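Local coordinates for Peptide/nickel transport system substrate-binding protein (Listeria monocytogenes serotype 1/2a, PDB 5KZT) that binds peptides as the extracellular OppA-type receptor that probably delivers them to an ABC transporter for uptake, and here holds a bound peptide, at residues 304-308 with 309-313; 382-385 with 386-389; 411-415 with 416-420; 139-142 with 143-147. All coordinates share one frame; numbering follows the deposited sequence.

Interaction 1 of 4, residues 304-308 with 309-313; sequences QSYTD and TVLKN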
loop_
_atom_site.group_PDB
_atom_site.type_symbol
_atom_site.label_atom_id
_atom_site.label_comp_id
_atom_site.label_asym_id
_atom_site.label_seq_id
_atom_site.Cartn_x
_atom_site.Cartn_y
_atom_site.Cartn_z
ATOM N N GLN A 304 -5.918 -10.878 -20.089
ATOM C CA GLN A 304 -5.299 -10.141 -21.190
ATOM C C GLN A 304 -6.263 -9.100 -21.726
ATOM O O GLN A 304 -5.898 -7.930 -21.883
ATOM C CB GLN A 304 -4.840 -11.089 -22.305
ATOM C CG GLN A 304 -4.005 -10.427 -23.404
ATOM C CD GLN A 304 -2.693 -9.925 -22.853
ATOM O OE1 GLN A 304 -1.899 -10.716 -22.341
ATOM N NE2 GLN A 304 -2.461 -8.604 -22.923
ATOM N N SER A 305 -7.501 -9.522 -21.978
ATOM C CA SER A 305 -8.531 -8.636 -22.501
ATOM C C SER A 305 -8.827 -7.518 -21.511
ATOM O O SER A 305 -8.953 -6.362 -21.912
ATOM C CB SER A 305 -9.809 -9.411 -22.811
ATOM O OG SER A 305 -10.787 -8.547 -23.324
ATOM N N TYR A 306 -8.913 -7.879 -20.227
ATOM C CA TYR A 306 -9.066 -6.913 -19.145
ATOM C C TYR A 306 -8.059 -5.768 -19.278
ATOM O O TYR A 306 -8.450 -4.605 -19.368
ATOM C CB TYR A 306 -8.918 -7.590 -17.769
ATOM C CG TYR A 306 -9.125 -6.630 -16.636
ATOM C CD1 TYR A 306 -10.399 -6.400 -16.129
ATOM C CD2 TYR A 306 -8.060 -5.926 -16.083
ATOM C CE1 TYR A 306 -10.611 -5.508 -15.097
ATOM C CE2 TYR A 306 -8.265 -5.024 -15.052
ATOM C CZ TYR A 306 -9.547 -4.826 -14.558
ATOM O OH TYR A 306 -9.769 -3.940 -13.534
ATOM N N THR A 307 -6.769 -6.091 -19.309
ATOM C CA THR A 307 -5.747 -5.039 -19.379
ATOM C C THR A 307 -5.788 -4.280 -20.703
ATOM O O THR A 307 -5.577 -3.067 -20.711
ATOM C CB THR A 307 -4.318 -5.563 -19.161
ATOM O OG1 THR A 307 -3.993 -6.516 -20.168
ATOM C CG2 THR A 307 -4.193 -6.209 -17.817
ATOM N N ASP A 308 -6.065 -4.994 -21.802
ATOM C CA ASP A 308 -6.183 -4.386 -23.145
ATOM C C ASP A 308 -7.415 -3.508 -23.334
ATOM O O ASP A 308 -7.471 -2.736 -24.284
ATOM C CB ASP A 308 -6.280 -5.464 -24.250
ATOM C CG ASP A 308 -4.987 -6.252 -24.466
ATOM O OD1 ASP A 308 -3.932 -5.905 -23.891
ATOM O OD2 ASP A 308 -5.043 -7.252 -25.231
ATOM N N THR A 309 -8.437 -3.706 -22.510
ATOM C CA THR A 309 -9.727 -3.039 -22.670
ATOM C C THR A 309 -9.954 -2.007 -21.583
ATOM O O THR A 309 -10.274 -0.861 -21.872
ATOM C CB THR A 309 -10.872 -4.080 -22.625
ATOM O OG1 THR A 309 -10.625 -5.069 -23.633
ATOM C CG2 THR A 309 -12.251 -3.432 -22.851
ATOM N N VAL A 310 -9.804 -2.419 -20.335
ATOM C CA VAL A 310 -10.114 -1.548 -19.197
ATOM C C VAL A 310 -8.977 -0.589 -18.838
ATOM O O VAL A 310 -9.241 0.567 -18.539
ATOM C CB VAL A 310 -10.526 -2.382 -17.966
ATOM C CG1 VAL A 310 -10.701 -1.506 -16.723
ATOM C CG2 VAL A 310 -11.792 -3.170 -18.280
ATOM N N LEU A 311 -7.737 -1.063 -18.858
ATOM C CA LEU A 311 -6.593 -0.277 -18.373
ATOM C C LEU A 311 -5.868 0.520 -19.458
ATOM O O LEU A 311 -5.800 1.743 -19.391
ATOM C CB LEU A 311 -5.613 -1.195 -17.640
ATOM C CG LEU A 311 -6.206 -1.839 -16.376
ATOM C CD1 LEU A 311 -5.209 -2.792 -15.755
ATOM C CD2 LEU A 311 -6.638 -0.806 -15.347
ATOM N N LYS A 312 -5.325 -0.178 -20.447
ATOM C CA LYS A 312 -4.670 0.452 -21.604
ATOM C C LYS A 312 -3.596 1.463 -21.207
ATOM O O LYS A 312 -3.481 2.528 -21.829
ATOM C CB LYS A 312 -5.709 1.138 -22.507
ATOM C CG LYS A 312 -6.730 0.194 -23.135
ATOM C CD LYS A 312 -7.493 0.924 -24.237
ATOM C CE LYS A 312 -8.428 -0.005 -24.979
ATOM N NZ LYS A 312 -9.320 0.722 -25.916
ATOM N N ASN A 313 -2.819 1.136 -20.179
ATOM C CA ASN A 313 -1.947 2.116 -19.543
ATOM C C ASN A 313 -0.572 1.557 -19.228
ATOM O O ASN A 313 0.138 2.108 -18.388
ATOM C CB ASN A 313 -2.619 2.646 -18.258
ATOM C CG ASN A 313 -2.840 1.568 -17.213
ATOM O OD1 ASN A 313 -2.404 0.434 -17.369
ATOM N ND2 ASN A 313 -3.533 1.921 -16.132
HETATM O O HOH W 1 -2.722 -1.995 -20.011
#
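Tyr306 O is gripped by two amides of the following turn: Val310 N lies 2.7 Å from Tyr306 O, with an N-H...O angle of 155°, while Thr309 N reaches the same oxygen from well above the carbonyl plane at 3.3 Å. At the preceding carbonyl, Ser305 O, the hydroxyl Thr309 OG1 donates over 2.7 Å, a side-chain bond that reinforces a weak backbone bond from Thr309 N. Val310 lies over one face of the Tyr306 ring in a CH-pi contact, its CB 4.3 Å from the ring centroid and only 11° off the normal. Leu311 CD1 comes obliquely to Tyr306 CE2 at 3.8 Å. The ring reaches these two residues of the next turn because chi1 (-178°) sets CG opposite the backbone N; its hydroxyl pairs with Ser382 OG. The helix widens into a pi-type turn and ends where Lys312 takes positive phi, its N bonded nearly straight to Thr307 O at 2.9 Å; a water probably links that carbonyl to Asn313 N. Lys312 NZ forms a salt bridge with Asp253. Helix 303-311 rests through Val310 and Ser305 on helix 377-393, and through Thr307 and Leu311 on Tyr495 of strand 491-503.

Interaction 2 of 4, residues 382-385 with 386-389; sequences SSEF and IQDQ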
loop_
_atom_site.group_PDB
_atom_site.type_symbol
_atom_site.label_atom_id
_atom_site.label_comp_id
_atom_site.label_asym_id
_atom_site.label_seq_id
_atom_site.Cartn_x
_atom_site.Cartn_y
_atom_site.Cartn_z
ATOM N N SER A 382 -14.174 -1.415 -14.920
ATOM C CA SER A 382 -13.547 -2.645 -14.485
ATOM C C SER A 382 -14.578 -3.641 -13.982
ATOM O O SER A 382 -14.604 -4.785 -14.425
ATOM C CB SER A 382 -12.521 -2.363 -13.386
ATOM O OG SER A 382 -12.158 -3.538 -12.707
ATOM N N SER A 383 -15.416 -3.187 -13.062
ATOM C CA SER A 383 -16.471 -4.022 -12.480
ATOM C C SER A 383 -17.473 -4.552 -13.509
ATOM O O SER A 383 -17.870 -5.728 -13.448
ATOM C CB SER A 383 -17.199 -3.243 -11.401
ATOM O OG SER A 383 -16.333 -3.067 -10.285
ATOM N N GLU A 384 -17.890 -3.690 -14.426
ATOM C CA GLU A 384 -18.798 -4.102 -15.519
ATOM C C GLU A 384 -18.143 -5.160 -16.432
ATOM O O GLU A 384 -18.804 -6.111 -16.857
ATOM C CB GLU A 384 -19.313 -2.877 -16.313
ATOM C CG GLU A 384 -20.528 -2.190 -15.653
ATOM C CD GLU A 384 -20.809 -0.751 -16.110
ATOM O OE1 GLU A 384 -21.966 -0.295 -15.966
ATOM O OE2 GLU A 384 -19.892 -0.043 -16.588
ATOM N N PHE A 385 -16.843 -5.021 -16.691
ATOM C CA PHE A 385 -16.082 -6.027 -17.452
ATOM C C PHE A 385 -16.033 -7.384 -16.741
ATOM O O PHE A 385 -16.283 -8.415 -17.354
ATOM C CB PHE A 385 -14.657 -5.527 -17.735
ATOM C CG PHE A 385 -13.846 -6.432 -18.628
ATOM C CD1 PHE A 385 -13.146 -7.518 -18.097
ATOM C CD2 PHE A 385 -13.739 -6.174 -19.994
ATOM C CE1 PHE A 385 -12.387 -8.343 -18.910
ATOM C CE2 PHE A 385 -12.972 -6.992 -20.810
ATOM C CZ PHE A 385 -12.307 -8.086 -20.267
ATOM N N ILE A 386 -15.703 -7.369 -15.451
ATOM C CA ILE A 386 -15.632 -8.595 -14.665
ATOM C C ILE A 386 -17.014 -9.246 -14.535
ATOM O O ILE A 386 -17.144 -10.458 -14.712
ATOM C CB ILE A 386 -14.976 -8.338 -13.284
ATOM C CG1 ILE A 386 -13.492 -8.045 -13.487
ATOM C CG2 ILE A 386 -15.105 -9.538 -12.360
ATOM C CD1 ILE A 386 -12.858 -7.338 -12.336
ATOM N N GLN A 387 -18.035 -8.444 -14.250
ATOM C CA GLN A 387 -19.420 -8.939 -14.238
ATOM C C GLN A 387 -19.743 -9.665 -15.562
ATOM O O GLN A 387 -20.244 -10.804 -15.555
ATOM C CB GLN A 387 -20.391 -7.787 -14.001
ATOM C CG GLN A 387 -21.882 -8.117 -14.147
ATOM C CD GLN A 387 -22.756 -6.888 -13.969
ATOM O OE1 GLN A 387 -22.739 -5.962 -14.788
ATOM N NE2 GLN A 387 -23.550 -6.888 -12.924
ATOM N N ASP A 388 -19.454 -8.993 -16.677
ATOM C CA ASP A 388 -19.634 -9.559 -18.030
ATOM C C ASP A 388 -18.925 -10.919 -18.173
ATOM O O ASP A 388 -19.542 -11.894 -18.614
ATOM C CB ASP A 388 -19.254 -8.504 -19.117
ATOM C CG ASP A 388 -18.285 -9.018 -20.220
ATOM O OD1 ASP A 388 -18.728 -9.817 -21.085
ATOM O OD2 ASP A 388 -17.089 -8.542 -20.251
ATOM N N GLN A 389 -17.664 -10.993 -17.742
ATOM C CA GLN A 389 -16.848 -12.197 -17.901
ATOM C C GLN A 389 -17.409 -13.374 -17.110
ATOM O O GLN A 389 -17.641 -14.467 -17.653
ATOM C CB GLN A 389 -15.411 -11.922 -17.467
ATOM C CG GLN A 389 -14.664 -10.974 -18.394
ATOM C CD GLN A 389 -14.102 -11.661 -19.618
ATOM O OE1 GLN A 389 -13.435 -12.689 -19.515
ATOM N NE2 GLN A 389 -14.359 -11.095 -20.789
#
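The Phe385 ring overlaps the side chain of Gln389 one helical turn on, the two groups lying alongside each other and pointing the same way, with ring and amide planes only 6° apart. The touch is made by Gln389 CG, 3.5 Å from Phe385 CE1, and by Gln389 NE2, 3.7 Å from Phe385 CZ. A bend at chi2 (-82°) folds the glutamine chain beside the ring, and its OE1 accepts a bond from Asp302 N. As modelled, Asp388 OD2 stands over one ring face, offset toward the rim, but its unusual chi1 (131°) and its closeness to the carbonyl oxygen of Phe385 make this placement doubtful. On another side of the helix, Ile386 CD1 packs 3.9 Å from Ser382 OG, whose polar partner, Tyr306, is on helix 303-311. The backbone is regular alpha helix: Gln387 N bonds to Ser383 O at 2.8 Å, and Gln389 N to Phe385 O at 3.0 Å. Helix 377-393 is the crossover of a beta-alpha-beta unit. Ser383 and Ile386 pack on Phe371 of strand 367-374, Glu384 and Gln387 on Leu401 of strand 397-404, and Phe385 on Ser305, Thr309 and Val310 of helix 303-311.

Interaction 3 of 4, residues 411-415 with 416-420; sequences QNDQN and QDYDF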
loop_
_atom_site.group_PDB
_atom_site.type_symbol
_atom_site.label_atom_id
_atom_site.label_comp_id
_atom_site.label_asym_id
_atom_site.label_seq_id
_atom_site.Cartn_x
_atom_site.Cartn_y
_atom_site.Cartn_z
ATOM N N GLN A 411 -12.730 -0.205 4.832
ATOM C CA GLN A 411 -13.496 -0.477 6.070
ATOM C C GLN A 411 -14.256 -1.787 5.988
ATOM O O GLN A 411 -14.248 -2.573 6.943
ATOM C CB GLN A 411 -14.490 0.639 6.380
ATOM C CG GLN A 411 -13.831 1.919 6.849
ATOM C CD GLN A 411 -14.795 3.108 7.006
ATOM O OE1 GLN A 411 -15.795 3.273 6.268
ATOM N NE2 GLN A 411 -14.498 3.943 7.986
ATOM N N ASN A 412 -14.944 -1.992 4.868
ATOM C CA ASN A 412 -15.700 -3.234 4.658
ATOM C C ASN A 412 -14.749 -4.434 4.596
ATOM O O ASN A 412 -15.090 -5.525 5.050
ATOM C CB ASN A 412 -16.546 -3.178 3.380
ATOM C CG ASN A 412 -17.624 -2.123 3.428
ATOM O OD1 ASN A 412 -17.862 -1.504 4.469
ATOM N ND2 ASN A 412 -18.258 -1.873 2.281
ATOM N N ASP A 413 -13.557 -4.229 4.028
ATOM C CA ASP A 413 -12.523 -5.269 4.002
ATOM C C ASP A 413 -12.130 -5.659 5.429
ATOM O O ASP A 413 -12.221 -6.844 5.794
ATOM C CB ASP A 413 -11.303 -4.810 3.190
ATOM C CG ASP A 413 -10.241 -5.878 3.083
ATOM O OD1 ASP A 413 -10.508 -6.902 2.402
ATOM O OD2 ASP A 413 -9.133 -5.701 3.686
ATOM N N GLN A 414 -11.761 -4.679 6.248
ATOM C CA GLN A 414 -11.403 -4.941 7.657
ATOM C C GLN A 414 -12.524 -5.662 8.418
ATOM O O GLN A 414 -12.238 -6.536 9.240
ATOM C CB GLN A 414 -11.056 -3.657 8.429
ATOM C CG GLN A 414 -9.753 -2.966 8.025
ATOM C CD GLN A 414 -8.537 -3.856 8.270
ATOM O OE1 GLN A 414 -8.346 -4.352 9.393
ATOM N NE2 GLN A 414 -7.741 -4.116 7.212
ATOM N N ASN A 415 -13.775 -5.286 8.136
ATOM C CA ASN A 415 -14.956 -5.875 8.783
ATOM C C ASN A 415 -15.406 -7.222 8.191
ATOM O O ASN A 415 -16.330 -7.844 8.715
ATOM C CB ASN A 415 -16.151 -4.897 8.713
ATOM C CG ASN A 415 -15.932 -3.625 9.518
ATOM O OD1 ASN A 415 -15.124 -3.581 10.448
ATOM N ND2 ASN A 415 -16.675 -2.577 9.168
ATOM N N GLN A 416 -14.766 -7.672 7.111
ATOM C CA GLN A 416 -15.222 -8.832 6.338
ATOM C C GLN A 416 -16.663 -8.735 5.856
ATOM O O GLN A 416 -17.369 -9.734 5.733
ATOM C CB GLN A 416 -14.954 -10.137 7.099
ATOM C CG GLN A 416 -13.554 -10.618 6.838
ATOM C CD GLN A 416 -13.187 -11.852 7.594
ATOM O OE1 GLN A 416 -12.597 -11.772 8.652
ATOM N NE2 GLN A 416 -13.508 -13.009 7.034
ATOM N N ASP A 417 -17.082 -7.522 5.531
ATOM C CA ASP A 417 -18.436 -7.266 5.113
ATOM C C ASP A 417 -18.412 -7.109 3.601
ATOM O O ASP A 417 -18.648 -6.036 3.064
ATOM C CB ASP A 417 -18.948 -6.019 5.849
ATOM C CG ASP A 417 -20.442 -5.887 5.830
ATOM O OD1 ASP A 417 -21.172 -6.915 5.858
ATOM O OD2 ASP A 417 -20.914 -4.724 5.820
ATOM N N TYR A 418 -18.117 -8.204 2.921
ATOM C CA TYR A 418 -18.027 -8.247 1.460
ATOM C C TYR A 418 -18.029 -9.726 1.041
ATOM O O TYR A 418 -17.838 -10.611 1.884
ATOM C CB TYR A 418 -16.763 -7.497 0.955
ATOM C CG TYR A 418 -15.451 -8.221 1.167
ATOM C CD1 TYR A 418 -14.823 -8.191 2.411
ATOM C CD2 TYR A 418 -14.832 -8.926 0.127
ATOM C CE1 TYR A 418 -13.639 -8.887 2.649
ATOM C CE2 TYR A 418 -13.610 -9.580 0.335
ATOM C CZ TYR A 418 -13.025 -9.554 1.604
ATOM O OH TYR A 418 -11.856 -10.210 1.855
ATOM N N ASP A 419 -18.296 -10.007 -0.229
ATOM C CA ASP A 419 -18.230 -11.379 -0.741
ATOM C C ASP A 419 -16.904 -11.613 -1.457
ATOM O O ASP A 419 -16.129 -12.514 -1.121
ATOM C CB ASP A 419 -19.377 -11.653 -1.710
ATOM C CG ASP A 419 -20.733 -11.588 -1.067
ATOM O OD1 ASP A 419 -20.858 -11.722 0.176
ATOM O OD2 ASP A 419 -21.703 -11.425 -1.835
ATOM N N PHE A 420 -16.669 -10.795 -2.470
ATOM C CA PHE A 420 -15.399 -10.753 -3.160
ATOM C C PHE A 420 -15.157 -9.339 -3.660
ATOM O O PHE A 420 -16.106 -8.556 -3.782
ATOM C CB PHE A 420 -15.228 -11.870 -4.214
ATOM C CG PHE A 420 -16.098 -11.772 -5.456
ATOM C CD1 PHE A 420 -17.436 -11.435 -5.411
ATOM C CD2 PHE A 420 -15.559 -12.119 -6.690
ATOM C CE1 PHE A 420 -18.207 -11.392 -6.573
ATOM C CE2 PHE A 420 -16.325 -12.087 -7.854
ATOM C CZ PHE A 420 -17.652 -11.726 -7.795
HETATM O O HOH W 2 -18.540 -2.845 6.895
HETATM O O HOH W 3 -17.451 -4.149 0.531
HETATM O O HOH W 4 -18.428 -10.009 8.530
#
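Tyr418 lies back along the end of helix 406-414, which closes in a Schellman motif. Its CB points toward the helix, and CG sits between the backbone N and the carbonyl carbon (chi1 74°), which turns the ring against the last turn. From there CD1 meets Asn412 O at 3.8 Å, CE1 comes 3.7 Å from Asp413 OD1, and CZ passes equally near that carboxylate oxygen. The phenol and the Asp413 side chain run alongside each other in the same direction, their planes 40° apart. At the tip, OH finds its hydrogen-bond partner in Arg447 O, while Asp413 OD1 is held in a salt bridge by Lys276; that lysine would be expected to steady the negative charge beside the ring.

The motif itself turns on Gln416, whose positive phi lets the chain reverse. Two bonds run back into the last turn: Asp417 N to Asn412 O at 2.9 Å, and Gln416 N to Asp413 O at 3.0 Å, the latter from well above the carbonyl plane. Gln416 NE2 bonds to Ser449 OG and Asn278 OD1. Beyond the turn the chain enters strand 420-425, where Phe420 meets Phe371 edge to face. Water also ties the side chains of Asn412, Asn415 and Asp417: one molecule gives protons to Asn412 OD1 and Asp417 OD2 and accepts from Asn415 ND2, while a second accepts from Asn412 ND2 at 3.0 Å.

Interaction 4 of 4, residues 139-142 with 143-147; sequences KAVD and DYTLE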
loop_
_atom_site.group_PDB
_atom_site.type_symbol
_atom_site.label_atom_id
_atom_site.label_comp_id
_atom_site.label_asym_id
_atom_site.label_seq_id
_atom_site.Cartn_x
_atom_site.Cartn_y
_atom_site.Cartn_z
ATOM N N LYS A 139 14.715 1.630 23.108
ATOM C CA LYS A 139 15.084 2.335 24.332
ATOM C C LYS A 139 15.586 3.723 23.980
ATOM O O LYS A 139 16.383 3.869 23.044
ATOM C CB LYS A 139 16.281 1.648 24.997
ATOM C CG LYS A 139 16.018 0.729 26.155
ATOM C CD LYS A 139 17.352 0.166 26.644
ATOM C CE LYS A 139 17.203 -0.927 27.700
ATOM N NZ LYS A 139 16.377 -2.066 27.195
ATOM N N ALA A 140 15.154 4.724 24.753
ATOM C CA ALA A 140 15.745 6.046 24.695
ATOM C C ALA A 140 16.930 6.003 25.655
ATOM O O ALA A 140 16.765 6.088 26.870
ATOM C CB ALA A 140 14.753 7.112 25.108
ATOM N N VAL A 141 18.119 5.847 25.101
ATOM C CA VAL A 141 19.351 5.872 25.883
ATOM C C VAL A 141 19.543 7.280 26.498
ATOM O O VAL A 141 19.947 7.421 27.651
ATOM C CB VAL A 141 20.552 5.454 25.004
ATOM C CG1 VAL A 141 21.875 5.677 25.711
ATOM C CG2 VAL A 141 20.407 3.985 24.594
ATOM N N ASP A 142 19.263 8.303 25.698
ATOM C CA ASP A 142 19.112 9.662 26.173
ATOM C C ASP A 142 18.160 10.359 25.185
ATOM O O ASP A 142 17.618 9.699 24.272
ATOM C CB ASP A 142 20.486 10.359 26.366
ATOM C CG ASP A 142 21.305 10.516 25.071
ATOM O OD1 ASP A 142 20.765 10.736 23.979
ATOM O OD2 ASP A 142 22.545 10.476 25.158
ATOM N N ASP A 143 17.935 11.660 25.339
ATOM C CA ASP A 143 16.944 12.326 24.494
ATOM C C ASP A 143 17.271 12.315 22.993
ATOM O O ASP A 143 16.352 12.452 22.172
ATOM C CB ASP A 143 16.640 13.742 25.022
ATOM C CG ASP A 143 15.866 13.710 26.345
ATOM O OD1 ASP A 143 15.290 12.655 26.683
ATOM O OD2 ASP A 143 15.842 14.725 27.069
ATOM N N TYR A 144 18.539 12.116 22.618
ATOM C CA TYR A 144 18.923 12.060 21.200
ATOM C C TYR A 144 19.645 10.769 20.780
ATOM O O TYR A 144 20.359 10.761 19.786
ATOM C CB TYR A 144 19.732 13.321 20.853
ATOM C CG TYR A 144 18.875 14.550 21.058
ATOM C CD1 TYR A 144 17.991 14.980 20.058
ATOM C CD2 TYR A 144 18.882 15.240 22.283
ATOM C CE1 TYR A 144 17.161 16.076 20.258
ATOM C CE2 TYR A 144 18.052 16.339 22.493
ATOM C CZ TYR A 144 17.196 16.751 21.484
ATOM O OH TYR A 144 16.381 17.840 21.696
ATOM N N THR A 145 19.441 9.679 21.523
ATOM C CA THR A 145 20.038 8.378 21.198
ATOM C C THR A 145 19.039 7.244 21.429
ATOM O O THR A 145 18.445 7.148 22.514
ATOM C CB THR A 145 21.296 8.108 22.049
ATOM O OG1 THR A 145 22.206 9.197 21.883
ATOM C CG2 THR A 145 21.997 6.770 21.646
ATOM N N LEU A 146 18.865 6.405 20.402
ATOM C CA LEU A 146 18.068 5.177 20.499
ATOM C C LEU A 146 18.956 3.949 20.473
ATOM O O LEU A 146 20.000 3.919 19.786
ATOM C CB LEU A 146 17.094 5.053 19.330
ATOM C CG LEU A 146 15.943 6.037 19.250
ATOM C CD1 LEU A 146 15.313 5.957 17.879
ATOM C CD2 LEU A 146 14.919 5.787 20.352
ATOM N N GLU A 147 18.533 2.929 21.223
ATOM C CA GLU A 147 19.020 1.592 21.028
ATOM C C GLU A 147 17.835 0.740 20.582
ATOM O O GLU A 147 16.880 0.573 21.344
ATOM C CB GLU A 147 19.624 1.011 22.291
ATOM C CG GLU A 147 20.371 -0.289 22.018
ATOM C CD GLU A 147 20.717 -1.053 23.275
ATOM O OE1 GLU A 147 19.796 -1.668 23.899
ATOM O OE2 GLU A 147 21.914 -1.061 23.637
#
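Asp143 and Tyr144 form the bend that brings the chain back on Asp142, a type I turn running from Asp142 to Thr145. Tyr144 N bonds to Asp142 OD1 at 3.0 Å, meeting the carboxylate on its anti side. Thr145 follows with two bonds to the same aspartate: its OG1 donates to OD1 from above the carboxylate plane, also at 3.0 Å, and Thr145 N reaches Asp142 O. OD1 is thus gripped by two donors, and the Asp142 side chain, with CG between its backbone N and carbonyl carbon (chi1 63°), is folded over the turn. The carbonyl of Thr145 faces both Val141 N and Asp142 N through weak bonds. This is a classic beta bulge, placed in the hairpin of strands 138-140 and 145-149 at the edge of an antiparallel sheet. Thr145 CG2 also packs 3.9 Å from Val141 CB. Leu146 lies opposite Ala140 in a non-hydrogen-bonded pair, and both side chains contact Ala94 of helix 94-105. Glu147 closes the run in a hydrogen-bonded pair with Lys139, Lys139 N to Glu147 O and Glu147 N to Lys139 O, both 3.0 Å. The two side chains lie alongside each other, pointing the same way, Glu147 CB touches Val141 CG2 at 3.8 Å, and Glu147 OE1 stays 4.8 Å from Lys139 NZ.

In the fold
Interactions 1 and 2 form one packed unit, their centres 12 Å apart. Ser305 OG and Tyr306 N each come 3.4 Å from Phe385 CZ, Val310 CG2 lies 3.7 Å from Phe385 CB, and the polar joint between the two helices, Tyr306 OH to Ser382 OG, measures 2.6 Å. This pair also borders the ligand: a basic side chain of the bound peptide packs on Leu311 and Ser382. Interaction 3 is farther along the same chain; its nearest atoms lie about 5 Å from interaction 2, without touching, and both contacts reach Phe371 of strand 367-374. Interaction 4 stands apart at the surface, its centre 52 Å from that of interaction 1, on the opposite side of the chain's centre.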